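Local coordinates for peroxisomal fatty acid beta-oxidation multifunctional protein MFP2 (Arabidopsis thaliana, PDB 2WTB), which carries out enoyl-CoA hydratase and 3-hydroxyacyl-CoA dehydrogenase steps of peroxisomal fatty acid beta-oxidation during seed germination, at residues G7-G15 against A19-P27. Sequence-based numbering, arbitrary orientation.
Sequences GKTVMEVGG and AVITLINPP
The flat carboxamide of N25 meets G7 through its oxygen: OD1 accepts a weak hydrogen bond from G7 N at 3.4 Å, while ND2 is engaged by S30 O. The peptide groups form an antiparallel ladder in which K8-I24, V10-T22 and E12-V20 are hydrogen-bonded pairs, two bonds each, with K8 N to I24 O at 2.8 Å; the non-hydrogen-bonded pairs T9-L23, M11-I21 and V13-A19 alternate with them. One sheet face carries T9, M11 and V13 beside L23, I21 and A19. With CG anti to the backbone N (chi1 167°) and the chain bent at chi3 (-88°), M11 lays CE over the CG1-CD1 end of I21, modelled closer than usual and doubtful in its exact value, and 3.9 Å from A19 CB. Trimming M11 to an alanine would probably open a gap beside A19 and strip the I21 end of this methyl contact. On the other face, V10 CG2 touches I24 CD1 at 3.8 Å. The hairpin forms one edge of the crotonase-type sheet: strand 8-13 is outermost, strand 18-24 pairs in parallel with strand 54-59 through backbone bonds of A19, I21 and L23, and T9 packs on helix 33-46, its OG1 bonded to N42 ND2.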
# COMPACT_ATOMS: atom_id res chain seq x y z
N GLY A 7 -7.89 -16.80 19.83
CA GLY A 7 -7.64 -16.12 21.09
C GLY A 7 -8.71 -16.41 22.12
O GLY A 7 -9.52 -17.32 21.95
N LYS A 8 -8.72 -15.64 23.20
CA LYS A 8 -9.68 -15.85 24.28
C LYS A 8 -10.07 -14.54 24.96
O LYS A 8 -9.71 -13.46 24.51
CB LYS A 8 -9.09 -16.81 25.32
CG LYS A 8 -7.85 -16.27 26.02
CD LYS A 8 -7.31 -17.26 27.04
CE LYS A 8 -5.98 -16.78 27.63
NZ LYS A 8 -5.48 -17.68 28.71
N THR A 9 -10.82 -14.66 26.05
CA THR A 9 -11.14 -13.53 26.91
C THR A 9 -11.15 -13.99 28.36
O THR A 9 -11.53 -15.12 28.66
CB THR A 9 -12.52 -12.93 26.59
OG1 THR A 9 -13.54 -13.86 26.94
CG2 THR A 9 -12.62 -12.58 25.11
N VAL A 10 -10.74 -13.10 29.26
CA VAL A 10 -10.78 -13.40 30.69
C VAL A 10 -11.66 -12.39 31.41
O VAL A 10 -11.51 -11.18 31.23
CB VAL A 10 -9.36 -13.39 31.31
CG1 VAL A 10 -9.45 -13.42 32.83
CG2 VAL A 10 -8.54 -14.56 30.78
N MET A 11 -12.58 -12.88 32.23
CA MET A 11 -13.47 -12.01 32.99
C MET A 11 -13.22 -12.13 34.49
O MET A 11 -13.12 -13.23 35.02
CB MET A 11 -14.94 -12.31 32.68
CG MET A 11 -15.93 -11.67 33.64
SD MET A 11 -17.63 -12.17 33.34
CE MET A 11 -18.15 -10.96 32.14
N GLU A 12 -13.12 -10.99 35.16
CA GLU A 12 -12.91 -10.96 36.60
C GLU A 12 -13.86 -9.96 37.26
O GLU A 12 -13.97 -8.82 36.83
CB GLU A 12 -11.46 -10.61 36.93
CG GLU A 12 -10.45 -11.60 36.36
CD GLU A 12 -9.02 -11.24 36.69
OE1 GLU A 12 -8.80 -10.16 37.26
OE2 GLU A 12 -8.12 -12.05 36.38
N VAL A 13 -14.54 -10.41 38.31
CA VAL A 13 -15.50 -9.56 39.01
C VAL A 13 -14.89 -8.92 40.24
O VAL A 13 -14.53 -9.61 41.20
CB VAL A 13 -16.75 -10.36 39.43
CG1 VAL A 13 -17.74 -9.44 40.12
CG2 VAL A 13 -17.38 -11.04 38.23
N GLY A 14 -14.77 -7.60 40.22
CA GLY A 14 -14.21 -6.87 41.34
C GLY A 14 -15.12 -6.90 42.55
O GLY A 14 -16.22 -7.45 42.50
N GLY A 15 -14.65 -6.30 43.65
CA GLY A 15 -15.43 -6.23 44.87
C GLY A 15 -16.51 -5.17 44.81
O GLY A 15 -17.34 -5.05 45.71
N ALA A 19 -17.71 -6.34 36.38
CA ALA A 19 -17.02 -7.40 35.66
C ALA A 19 -16.13 -6.83 34.56
O ALA A 19 -16.62 -6.18 33.64
CB ALA A 19 -18.03 -8.39 35.08
N VAL A 20 -14.83 -7.08 34.67
CA VAL A 20 -13.87 -6.62 33.68
C VAL A 20 -13.49 -7.75 32.73
O VAL A 20 -12.99 -8.78 33.16
CB VAL A 20 -12.58 -6.10 34.34
CG1 VAL A 20 -11.62 -5.55 33.30
CG2 VAL A 20 -12.90 -5.05 35.39
N ILE A 21 -13.74 -7.54 31.44
CA ILE A 21 -13.43 -8.54 30.42
C ILE A 21 -12.25 -8.09 29.58
O ILE A 21 -12.30 -7.05 28.92
CB ILE A 21 -14.64 -8.77 29.49
CG1 ILE A 21 -15.88 -9.14 30.31
CG2 ILE A 21 -14.33 -9.85 28.47
CD1 ILE A 21 -17.09 -9.38 29.46
N THR A 22 -11.18 -8.89 29.59
CA THR A 22 -9.98 -8.57 28.82
C THR A 22 -9.91 -9.37 27.52
O THR A 22 -9.96 -10.60 27.54
CB THR A 22 -8.69 -8.82 29.62
OG1 THR A 22 -8.77 -8.16 30.89
CG2 THR A 22 -7.47 -8.31 28.86
N LEU A 23 -9.79 -8.66 26.40
CA LEU A 23 -9.65 -9.31 25.11
C LEU A 23 -8.21 -9.74 24.90
O LEU A 23 -7.29 -8.92 24.92
CB LEU A 23 -10.09 -8.37 23.98
CG LEU A 23 -11.47 -7.71 24.13
CD1 LEU A 23 -11.70 -6.72 23.00
CD2 LEU A 23 -12.58 -8.75 24.17
N ILE A 24 -8.01 -11.04 24.71
CA ILE A 24 -6.66 -11.59 24.62
C ILE A 24 -6.45 -12.39 23.34
O ILE A 24 -6.79 -13.57 23.27
CB ILE A 24 -6.35 -12.48 25.83
CG1 ILE A 24 -6.66 -11.74 27.13
CG2 ILE A 24 -4.90 -12.93 25.81
CD1 ILE A 24 -6.39 -12.56 28.37
N ASN A 25 -5.88 -11.75 22.33
CA ASN A 25 -5.57 -12.42 21.07
C ASN A 25 -4.50 -11.67 20.28
O ASN A 25 -4.80 -10.99 19.30
CB ASN A 25 -6.84 -12.57 20.22
CG ASN A 25 -6.60 -13.40 18.98
OD1 ASN A 25 -5.78 -14.32 18.98
ND2 ASN A 25 -7.32 -13.08 17.90
N PRO A 26 -3.23 -11.82 20.70
CA PRO A 26 -2.09 -11.16 20.06
C PRO A 26 -2.08 -11.43 18.56
O PRO A 26 -2.59 -12.47 18.13
CB PRO A 26 -0.89 -11.84 20.72
CG PRO A 26 -1.39 -12.29 22.04
CD PRO A 26 -2.82 -12.68 21.83
N PRO A 27 -1.49 -10.53 17.77
CA PRO A 27 -0.73 -9.34 18.18
C PRO A 27 -1.58 -8.16 18.64
O PRO A 27 -1.18 -7.46 19.57
CB PRO A 27 0.02 -8.94 16.90
CG PRO A 27 -0.14 -10.09 15.95
CD PRO A 27 -1.45 -10.71 16.31